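Local coordinates for transcriptional regulator, TetR family (Myxococcus xanthus, PDB 5K7F), which probably binds DNA as a TetR-family repressor, regulating alternative isovaleryl coenzyme A biosynthesis in response to isovaleryl coenzyme A, at residues C96-I101 with T184-A189; L103-W108 with L171-W176; K136-L141 with S165-V170. All blocks are in the same frame, centred on the assembly; numbering follows the deposited sequence.

Contact 1: C96-I101 with T184-A189; sequences CMRHNI and TDEQIA
In the all-helical C-terminal domain of this TetR-family regulator, Arg98 and Ile101 of helix 89-105 meet Glu186 and Ala189 at the start of helix 185-196. The short helical segments run roughly antiparallel, at 147°, with axes 9.8 Å apart, and the backbones come nearest where Arg98 CA lies 5.5 Å from Ala189 CA. The small Ala189 side chain sits between two longer ones: its CB is 3.9 Å from Ile101 CD1 on the buried side and 3.8 Å from Arg98 NH1 toward the surface. Ile101 CD1 also lies against the backbone of the opposite helix, 3.7 Å from Ala189 CA. Arg98 has CG anti to its backbone N (chi1 -176°); the chain runs extended as far as NE, alongside Ala189, and the guanidinium at its end lies near Glu186, one turn earlier in the partner helix. The stronger partner is Asp190, whose OD1 forms a salt bridge with Arg98 NH1. Glu186 adds a longer one, Arg98 NH2 to Glu186 OE2 at 3.4 Å, with the guanidinium and carboxylate planes turned 41° apart. A water in the guanidinium plane accepts from Arg98 NH1 at 2.9 Å and donates weakly to Ala189 O. Thr184 caps the new helix: its OG1 accepts from Gln187 N, while Thr184 N gives a nearly straight bond to Gln187 OE1. These reciprocal bonds form a capping box, here opening a helix that packs antiparallel on its neighbour through an apolar inner side and a charged outer one.

Contact 2: L103-W108 with L171-W176; sequences LVTRGW and LWIYKW
Val104, in the last turn of helix 89-105, puts its two methyl groups against different residues of segment 171-176, which carries the chain out of helix 159-171. Val104 CG1 is anti to the backbone N (chi1 160°) and reaches the backbone side of the partner, 4.0 Å from Ile173 CB and 4.1 Å from Tyr174 N. Val104 CG2, anti to the carbonyl carbon, instead meets Leu171 CD2 at 4.0 Å, the two side chains crossing at about a right angle. Leu171 starts out from its backbone away from helix 89-105, and its CD2 branch returns to make this touch. Ile173 points toward the helix and uses both CB and CG2: CB faces Val104, and Ile173 CG2 lies 3.7 Å from Thr105 CG2, the closest approach between the segments. Thr105 divides its side chain by polarity. OG1 stands between the backbone N and the carbonyl carbon (chi1 51°) and is hydrogen-bonded to Ile101 O one turn back, so the buried hydroxyl is satisfied within its own helix while the methyl is left to pack on Ile173. Beyond the contact, Lys175 folds back beside Tyr174, giving a 3.0 Å bond from Lys175 NZ to Tyr174 OH, and NZ also forms a salt bridge with Glu118 of the second subunit. Trp176 stacks on Phe164 of that subunit. The aliphatic contact thus joins the end of helix 89-105 to a segment that also meets the partner chain, an arrangement that belongs to the dimeric C-terminal domain of TetR-family regulators.

Contact 3: K136-L141 with S165-V170; sequences KYVDFL and SFLGMV
Leu141 of helix 125-150 lies over one face of the Phe166 ring of helix 159-171, within the helical C-terminal domain of the TetR fold. Leu141 CD2 makes a CH-pi contact 4.0 Å from the Phe166 ring centroid and 16° off the normal, while Leu141 CD1 reaches Phe166 CD1 at 3.8 Å. Leu141 CD1 also touches Leu167 CG at 3.9 Å, so one leucine bridges two consecutive residues of the partner helix. Leu167 in turn splits its methyls: CD1 meets Val138 CG2 at 3.7 Å, and CD2 sits in the plane of the Tyr137 ring, 3.7 Å from CE2 at its edge. The two short helical segments lie at 118°, their axes 11.4 Å apart, a span bridged by side chains alone. Phe166 has CG anti to the backbone N (chi1 177°), and its ring extends to Met97 of helix 89-105 as well. An alanine in place of Phe166 would probably open a gap beneath Leu141 CD2 and leave Met97 and Tyr137 OH without the ring they pack against. Farther out, the ring of Phe75 of helix 60-83 meets that of Tyr137, and Asn100 OD1 is hydrogen-bonded to Tyr137 OH. That bond helps hold the phenol end in place, with Tyr137 OH 3.9 Å from Phe166 CE1.

All three contacts lie in the C-terminal domain. Along the chain they enclose one another: contact 3 falls between the two segments of contact 2, and contact 2 between those of contact 1. Contacts 1 and 2 share helix 89-105 and have centres about 10 Å apart; Ile101 CG1 and Ile173 CD1 join them at 3.6 Å. Contact 3 is centred about 14 Å from contact 1 and 15 Å from contact 2. Cys96 SG on Tyr137 OH (3.3 Å) and Asn100 ND2 on Val170 CG1 (3.5 Å) join contacts 1 and 3, so helix 89-105 touches helices 125-150, 159-171 and 185-196. Contacts 2 and 3 both reach the second subunit, tying this core to the dimer interface.

Contact 1: C96-I101 with T184-A189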
loop_
_atom_site.group_PDB
_atom_site.type_symbol
_atom_site.label_atom_id
_atom_site.label_comp_id
_atom_site.label_asym_id
_atom_site.label_seq_id
_atom_site.Cartn_x
_atom_site.Cartn_y
_atom_site.Cartn_z
ATOM N N CYS A 96 1.487 -4.420 -18.557
ATOM C CA CYS A 96 1.843 -3.343 -17.640
ATOM C C CYS A 96 1.882 -3.855 -16.209
ATOM O O CYS A 96 2.829 -3.599 -15.455
ATOM C CB CYS A 96 0.864 -2.190 -17.797
ATOM S SG CYS A 96 1.384 -0.628 -17.057
ATOM N N MET A 97 0.878 -4.653 -15.841
ATOM C CA MET A 97 0.823 -5.237 -14.513
ATOM C C MET A 97 2.017 -6.146 -14.249
ATOM O O MET A 97 2.626 -6.088 -13.169
ATOM C CB MET A 97 -0.461 -6.034 -14.333
ATOM C CG MET A 97 -0.579 -6.575 -12.906
ATOM S SD MET A 97 -2.188 -7.316 -12.582
ATOM C CE MET A 97 -2.866 -6.097 -11.493
ATOM N N ARG A 98 2.337 -7.027 -15.211
ATOM C CA ARG A 98 3.472 -7.921 -15.014
ATOM C C ARG A 98 4.776 -7.128 -14.855
ATOM O O ARG A 98 5.512 -7.324 -13.872
ATOM C CB ARG A 98 3.549 -8.921 -16.160
ATOM C CG ARG A 98 4.644 -9.972 -16.011
ATOM C CD ARG A 98 4.584 -10.958 -17.170
ATOM N NE ARG A 98 5.411 -12.161 -16.988
ATOM C CZ ARG A 98 5.057 -13.257 -16.311
ATOM N NH1 ARG A 98 3.880 -13.358 -15.668
ATOM N NH2 ARG A 98 5.896 -14.278 -16.286
ATOM N N HIS A 99 5.029 -6.173 -15.748
ATOM C CA HIS A 99 6.232 -5.342 -15.605
ATOM C C HIS A 99 6.260 -4.570 -14.284
ATOM O O HIS A 99 7.317 -4.450 -13.646
ATOM C CB HIS A 99 6.337 -4.387 -16.787
ATOM C CG HIS A 99 6.841 -5.044 -18.061
ATOM N ND1 HIS A 99 8.117 -5.541 -18.200
ATOM C CD2 HIS A 99 6.206 -5.328 -19.225
ATOM C CE1 HIS A 99 8.260 -6.067 -19.409
ATOM N NE2 HIS A 99 7.113 -5.944 -20.060
ATOM N N ASN A 100 5.110 -4.012 -13.861
ATOM C CA ASN A 100 5.068 -3.259 -12.603
ATOM C C ASN A 100 5.380 -4.163 -11.393
ATOM O O ASN A 100 6.043 -3.745 -10.443
ATOM C CB ASN A 100 3.698 -2.598 -12.470
ATOM C CG ASN A 100 3.666 -1.401 -11.551
ATOM O OD1 ASN A 100 2.836 -0.525 -11.762
ATOM N ND2 ASN A 100 4.533 -1.346 -10.549
ATOM N N ILE A 101 4.897 -5.407 -11.400
ATOM C CA ILE A 101 5.158 -6.289 -10.275
ATOM C C ILE A 101 6.643 -6.600 -10.197
ATOM O O ILE A 101 7.232 -6.681 -9.108
ATOM C CB ILE A 101 4.317 -7.573 -10.395
ATOM C CG1 ILE A 101 2.848 -7.282 -10.135
ATOM C CG2 ILE A 101 4.783 -8.657 -9.384
ATOM C CD1 ILE A 101 1.903 -8.374 -10.580
ATOM N N THR A 184 6.680 -17.505 -6.176
ATOM C CA THR A 184 7.646 -16.690 -6.899
ATOM C C THR A 184 6.973 -15.416 -7.415
ATOM O O THR A 184 5.749 -15.304 -7.450
ATOM C CB THR A 184 8.248 -17.454 -8.084
ATOM O OG1 THR A 184 7.217 -17.752 -9.042
ATOM C CG2 THR A 184 8.887 -18.749 -7.604
ATOM N N ASP A 185 7.796 -14.505 -7.892
ATOM C CA ASP A 185 7.316 -13.293 -8.474
ATOM C C ASP A 185 6.424 -13.594 -9.677
ATOM O O ASP A 185 5.420 -12.994 -9.869
ATOM C CB ASP A 185 8.476 -12.348 -8.943
ATOM C CG ASP A 185 9.618 -13.033 -9.803
ATOM O OD1 ASP A 185 9.604 -14.207 -10.090
ATOM O OD2 ASP A 185 10.569 -12.300 -10.159
ATOM N N GLU A 186 6.865 -14.544 -10.494
ATOM C CA GLU A 186 6.103 -14.911 -11.686
ATOM C C GLU A 186 4.766 -15.553 -11.326
ATOM O O GLU A 186 3.763 -15.316 -12.012
ATOM C CB GLU A 186 6.925 -15.851 -12.567
ATOM C CG GLU A 186 8.111 -15.170 -13.213
ATOM C CD GLU A 186 8.729 -15.968 -14.347
ATOM O OE1 GLU A 186 8.917 -17.209 -14.241
ATOM O OE2 GLU A 186 9.028 -15.329 -15.371
ATOM N N GLN A 187 4.723 -16.374 -10.271
ATOM C CA GLN A 187 3.450 -16.959 -9.852
ATOM C C GLN A 187 2.492 -15.866 -9.377
ATOM O O GLN A 187 1.288 -15.921 -9.674
ATOM C CB GLN A 187 3.664 -17.992 -8.751
ATOM C CG GLN A 187 4.224 -19.302 -9.215
ATOM C CD GLN A 187 4.709 -20.184 -8.069
ATOM O OE1 GLN A 187 5.398 -19.736 -7.160
ATOM N NE2 GLN A 187 4.331 -21.457 -8.112
ATOM N N ILE A 188 3.028 -14.850 -8.689
ATOM C CA ILE A 188 2.200 -13.742 -8.195
ATOM C C ILE A 188 1.663 -12.974 -9.386
ATOM O O ILE A 188 0.457 -12.696 -9.458
ATOM C CB ILE A 188 2.962 -12.808 -7.224
ATOM C CG1 ILE A 188 3.367 -13.586 -5.954
ATOM C CG2 ILE A 188 2.065 -11.575 -6.856
ATOM C CD1 ILE A 188 4.466 -12.971 -5.076
ATOM N N ALA A 189 2.516 -12.692 -10.377
ATOM C CA ALA A 189 2.036 -11.949 -11.545
ATOM C C ALA A 189 1.040 -12.768 -12.352
ATOM O O ALA A 189 0.008 -12.240 -12.801
ATOM C CB ALA A 189 3.205 -11.512 -12.423
HETATM O O HOH W 1 1.505 -11.712 -15.674
#

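Contact 2: L103-W108 with L171-W176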
loop_
_atom_site.group_PDB
_atom_site.type_symbol
_atom_site.label_atom_id
_atom_site.label_comp_id
_atom_site.label_asym_id
_atom_site.label_seq_id
_atom_site.Cartn_x
_atom_site.Cartn_y
_atom_site.Cartn_z
ATOM N N LEU A 103 9.081 -4.563 -11.309
ATOM C CA LEU A 103 9.723 -3.359 -10.774
ATOM C C LEU A 103 9.631 -3.264 -9.241
ATOM O O LEU A 103 10.561 -2.797 -8.578
ATOM C CB LEU A 103 9.092 -2.125 -11.420
ATOM C CG LEU A 103 9.466 -0.776 -10.820
ATOM C CD1 LEU A 103 10.905 -0.479 -11.004
ATOM C CD2 LEU A 103 8.649 0.342 -11.456
ATOM N N VAL A 104 8.537 -3.750 -8.658
ATOM C CA VAL A 104 8.311 -3.665 -7.227
ATOM C C VAL A 104 9.132 -4.678 -6.463
ATOM O O VAL A 104 9.442 -4.451 -5.282
ATOM C CB VAL A 104 6.806 -3.853 -6.982
ATOM C CG1 VAL A 104 6.532 -4.255 -5.594
ATOM C CG2 VAL A 104 6.075 -2.534 -7.284
ATOM N N THR A 105 9.505 -5.799 -7.113
ATOM C CA THR A 105 10.070 -6.944 -6.409
ATOM C C THR A 105 11.531 -7.171 -6.689
ATOM O O THR A 105 12.185 -7.826 -5.866
ATOM C CB THR A 105 9.291 -8.238 -6.710
ATOM O OG1 THR A 105 9.110 -8.450 -8.105
ATOM C CG2 THR A 105 7.901 -8.199 -6.079
ATOM N N ARG A 106 12.064 -6.633 -7.794
ATOM C CA ARG A 106 13.490 -6.820 -8.088
ATOM C C ARG A 106 14.349 -6.179 -6.993
ATOM O O ARG A 106 14.125 -5.039 -6.575
ATOM C CB ARG A 106 13.837 -6.234 -9.453
ATOM C CG ARG A 106 13.220 -6.956 -10.662
ATOM C CD ARG A 106 14.142 -6.817 -11.945
ATOM N NE ARG A 106 13.494 -7.253 -13.168
ATOM C CZ ARG A 106 12.577 -6.565 -13.831
ATOM N NH1 ARG A 106 12.142 -5.390 -13.367
ATOM N NH2 ARG A 106 12.075 -7.080 -14.933
ATOM N N GLY A 107 15.341 -6.916 -6.511
ATOM C CA GLY A 107 16.177 -6.392 -5.448
ATOM C C GLY A 107 16.727 -4.997 -5.718
ATOM O O GLY A 107 16.766 -4.162 -4.814
ATOM N N TRP A 108 17.165 -4.722 -6.963
ATOM C CA TRP A 108 17.842 -3.446 -7.200
ATOM C C TRP A 108 16.903 -2.248 -7.233
ATOM O O TRP A 108 17.361 -1.132 -6.994
ATOM C CB TRP A 108 18.683 -3.463 -8.487
ATOM C CG TRP A 108 17.975 -3.646 -9.781
ATOM C CD1 TRP A 108 17.734 -4.826 -10.429
ATOM C CD2 TRP A 108 17.412 -2.615 -10.600
ATOM N NE1 TRP A 108 17.058 -4.593 -11.608
ATOM C CE2 TRP A 108 16.876 -3.241 -11.746
ATOM C CE3 TRP A 108 17.350 -1.220 -10.500
ATOM C CZ2 TRP A 108 16.249 -2.522 -12.767
ATOM C CZ3 TRP A 108 16.722 -0.500 -11.535
ATOM C CH2 TRP A 108 16.176 -1.159 -12.634
ATOM N N LEU A 171 1.498 -2.252 -5.763
ATOM C CA LEU A 171 2.461 -1.563 -4.923
ATOM C C LEU A 171 2.527 -2.177 -3.528
ATOM O O LEU A 171 3.579 -2.110 -2.877
ATOM C CB LEU A 171 2.115 -0.069 -4.857
ATOM C CG LEU A 171 2.157 0.641 -6.214
ATOM C CD1 LEU A 171 1.759 2.099 -6.033
ATOM C CD2 LEU A 171 3.527 0.537 -6.841
ATOM N N TRP A 172 1.425 -2.762 -3.034
ATOM C CA TRP A 172 1.409 -3.349 -1.696
ATOM C C TRP A 172 2.203 -4.654 -1.611
ATOM O O TRP A 172 2.451 -5.123 -0.491
ATOM C CB TRP A 172 -0.045 -3.551 -1.208
ATOM C CG TRP A 172 -0.165 -3.374 0.319
ATOM C CD1 TRP A 172 -0.043 -2.204 1.017
ATOM C CD2 TRP A 172 -0.375 -4.398 1.300
ATOM N NE1 TRP A 172 -0.166 -2.436 2.358
ATOM C CE2 TRP A 172 -0.379 -3.772 2.561
ATOM C CE3 TRP A 172 -0.572 -5.781 1.239
ATOM C CZ2 TRP A 172 -0.574 -4.479 3.748
ATOM C CZ3 TRP A 172 -0.757 -6.485 2.438
ATOM C CH2 TRP A 172 -0.744 -5.832 3.657
ATOM N N ILE A 173 2.648 -5.220 -2.751
ATOM C CA ILE A 173 3.451 -6.460 -2.761
ATOM C C ILE A 173 4.701 -6.340 -1.884
ATOM O O ILE A 173 5.137 -7.324 -1.282
ATOM C CB ILE A 173 3.802 -6.850 -4.194
ATOM C CG1 ILE A 173 2.536 -7.182 -5.002
ATOM C CG2 ILE A 173 4.753 -8.030 -4.194
ATOM C CD1 ILE A 173 2.848 -7.525 -6.535
ATOM N N TYR A 174 5.300 -5.155 -1.796
ATOM C CA TYR A 174 6.501 -5.037 -0.972
ATOM C C TYR A 174 6.264 -5.376 0.491
ATOM O O TYR A 174 7.203 -5.812 1.168
ATOM C CB TYR A 174 7.088 -3.638 -1.122
ATOM C CG TYR A 174 6.588 -2.589 -0.175
ATOM C CD1 TYR A 174 7.228 -2.365 1.047
ATOM C CD2 TYR A 174 5.535 -1.765 -0.530
ATOM C CE1 TYR A 174 6.807 -1.382 1.889
ATOM C CE2 TYR A 174 5.099 -0.775 0.319
ATOM C CZ TYR A 174 5.745 -0.586 1.527
ATOM O OH TYR A 174 5.336 0.399 2.394
ATOM N N LYS A 175 5.027 -5.241 0.988
ATOM C CA LYS A 175 4.700 -5.549 2.386
ATOM C C LYS A 175 4.794 -7.037 2.702
ATOM O O LYS A 175 4.966 -7.391 3.871
ATOM C CB LYS A 175 3.274 -5.077 2.739
ATOM C CG LYS A 175 3.101 -3.569 2.910
ATOM C CD LYS A 175 3.951 -3.042 4.048
ATOM C CE LYS A 175 3.438 -1.716 4.602
ATOM N NZ LYS A 175 2.830 -0.868 3.543
ATOM N N TRP A 176 4.687 -7.917 1.709
ATOM C CA TRP A 176 4.594 -9.342 1.984
ATOM C C TRP A 176 5.480 -10.212 1.128
ATOM O O TRP A 176 5.635 -11.397 1.436
ATOM C CB TRP A 176 3.152 -9.824 1.831
ATOM C CG TRP A 176 2.512 -9.628 0.495
ATOM C CD1 TRP A 176 1.862 -8.501 0.032
ATOM C CD2 TRP A 176 2.372 -10.605 -0.517
ATOM N NE1 TRP A 176 1.354 -8.731 -1.212
ATOM C CE2 TRP A 176 1.677 -10.010 -1.585
ATOM C CE3 TRP A 176 2.772 -11.928 -0.636
ATOM C CZ2 TRP A 176 1.391 -10.700 -2.755
ATOM C CZ3 TRP A 176 2.499 -12.599 -1.778
ATOM C CH2 TRP A 176 1.764 -12.002 -2.817
#

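Contact 3: K136-L141 with S165-V170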
loop_
_atom_site.group_PDB
_atom_site.type_symbol
_atom_site.label_atom_id
_atom_site.label_comp_id
_atom_site.label_asym_id
_atom_site.label_seq_id
_atom_site.Cartn_x
_atom_site.Cartn_y
_atom_site.Cartn_z
ATOM N N LYS A 136 0.742 11.078 -14.490
ATOM C CA LYS A 136 0.878 10.592 -15.865
ATOM C C LYS A 136 0.752 9.069 -15.938
ATOM O O LYS A 136 0.135 8.541 -16.864
ATOM C CB LYS A 136 2.185 11.067 -16.466
ATOM C CG LYS A 136 2.188 12.576 -16.786
ATOM C CD LYS A 136 3.188 12.939 -17.880
ATOM C CE LYS A 136 3.638 14.396 -17.779
ATOM N NZ LYS A 136 4.783 14.581 -16.813
ATOM N N TYR A 137 1.295 8.347 -14.952
ATOM C CA TYR A 137 1.110 6.898 -14.917
ATOM C C TYR A 137 -0.350 6.516 -14.693
ATOM O O TYR A 137 -0.892 5.639 -15.384
ATOM C CB TYR A 137 2.020 6.293 -13.838
ATOM C CG TYR A 137 2.082 4.777 -13.900
ATOM C CD1 TYR A 137 2.566 4.130 -15.026
ATOM C CD2 TYR A 137 1.678 4.000 -12.834
ATOM C CE1 TYR A 137 2.610 2.726 -15.117
ATOM C CE2 TYR A 137 1.720 2.613 -12.895
ATOM C CZ TYR A 137 2.210 1.976 -14.047
ATOM O OH TYR A 137 2.271 0.598 -14.139
ATOM N N VAL A 138 -1.001 7.145 -13.708
ATOM C CA VAL A 138 -2.408 6.867 -13.454
ATOM C C VAL A 138 -3.239 7.154 -14.701
ATOM O O VAL A 138 -4.147 6.382 -15.045
ATOM C CB VAL A 138 -2.921 7.676 -12.245
ATOM C CG1 VAL A 138 -4.422 7.479 -12.065
ATOM C CG2 VAL A 138 -2.235 7.258 -10.970
ATOM N N ASP A 139 -2.938 8.266 -15.398
ATOM C CA ASP A 139 -3.661 8.604 -16.627
ATOM C C ASP A 139 -3.536 7.487 -17.655
ATOM O O ASP A 139 -4.500 7.143 -18.360
ATOM C CB ASP A 139 -3.110 9.904 -17.235
ATOM C CG ASP A 139 -3.452 11.150 -16.436
ATOM O OD1 ASP A 139 -4.313 11.107 -15.533
ATOM O OD2 ASP A 139 -2.835 12.193 -16.735
ATOM N N PHE A 140 -2.324 6.954 -17.799
ATOM C CA PHE A 140 -2.088 5.853 -18.713
ATOM C C PHE A 140 -2.950 4.651 -18.365
ATOM O O PHE A 140 -3.575 4.050 -19.245
ATOM C CB PHE A 140 -0.612 5.496 -18.667
ATOM C CG PHE A 140 -0.218 4.314 -19.559
ATOM C CD1 PHE A 140 0.100 4.492 -20.892
ATOM C CD2 PHE A 140 -0.157 3.018 -19.039
ATOM C CE1 PHE A 140 0.510 3.402 -21.688
ATOM C CE2 PHE A 140 0.241 1.943 -19.820
ATOM C CZ PHE A 140 0.539 2.123 -21.146
ATOM N N LEU A 141 -2.984 4.274 -17.085
ATOM C CA LEU A 141 -3.829 3.148 -16.687
ATOM C C LEU A 141 -5.304 3.454 -16.951
ATOM O O LEU A 141 -6.040 2.590 -17.466
ATOM C CB LEU A 141 -3.606 2.800 -15.208
ATOM C CG LEU A 141 -2.186 2.374 -14.781
ATOM C CD1 LEU A 141 -2.153 2.117 -13.287
ATOM C CD2 LEU A 141 -1.792 1.150 -15.507
ATOM N N SER A 165 -7.197 0.140 -8.250
ATOM C CA SER A 165 -7.223 -1.260 -7.809
ATOM C C SER A 165 -5.933 -1.944 -8.233
ATOM O O SER A 165 -5.234 -2.604 -7.426
ATOM C CB SER A 165 -8.437 -1.980 -8.396
ATOM O OG SER A 165 -9.648 -1.447 -7.844
ATOM N N PHE A 166 -5.608 -1.769 -9.503
ATOM C CA PHE A 166 -4.338 -2.191 -10.090
ATOM C C PHE A 166 -3.159 -1.689 -9.258
ATOM O O PHE A 166 -2.247 -2.457 -8.894
ATOM C CB PHE A 166 -4.325 -1.647 -11.513
ATOM C CG PHE A 166 -3.051 -1.895 -12.318
ATOM C CD1 PHE A 166 -1.804 -1.403 -11.936
ATOM C CD2 PHE A 166 -3.173 -2.505 -13.529
ATOM C CE1 PHE A 166 -0.661 -1.610 -12.778
ATOM C CE2 PHE A 166 -2.064 -2.697 -14.352
ATOM C CZ PHE A 166 -0.815 -2.225 -13.942
ATOM N N LEU A 167 -3.116 -0.379 -9.004
ATOM C CA LEU A 167 -1.996 0.187 -8.269
ATOM C C LEU A 167 -1.899 -0.370 -6.850
ATOM O O LEU A 167 -0.803 -0.718 -6.392
ATOM C CB LEU A 167 -2.103 1.710 -8.241
ATOM C CG LEU A 167 -1.590 2.432 -9.474
ATOM C CD1 LEU A 167 -1.915 3.933 -9.345
ATOM C CD2 LEU A 167 -0.085 2.193 -9.689
ATOM N N GLY A 168 -3.017 -0.433 -6.107
ATOM C CA GLY A 168 -2.954 -0.991 -4.764
ATOM C C GLY A 168 -2.483 -2.439 -4.765
ATOM O O GLY A 168 -1.665 -2.840 -3.935
ATOM N N MET A 169 -3.081 -3.266 -5.614
ATOM C CA MET A 169 -2.622 -4.659 -5.703
ATOM C C MET A 169 -1.121 -4.744 -5.871
ATOM O O MET A 169 -0.452 -5.538 -5.182
ATOM C CB MET A 169 -3.291 -5.387 -6.874
ATOM C CG MET A 169 -4.665 -5.842 -6.638
ATOM S SD MET A 169 -5.422 -6.464 -8.169
ATOM C CE MET A 169 -4.348 -7.782 -8.572
ATOM N N VAL A 170 -0.568 -3.924 -6.755
ATOM C CA VAL A 170 0.823 -4.132 -7.175
ATOM C C VAL A 170 1.783 -3.481 -6.196
ATOM O O VAL A 170 2.769 -4.096 -5.777
ATOM C CB VAL A 170 1.020 -3.605 -8.604
ATOM C CG1 VAL A 170 2.462 -3.707 -9.004
ATOM C CG2 VAL A 170 0.150 -4.430 -9.565
#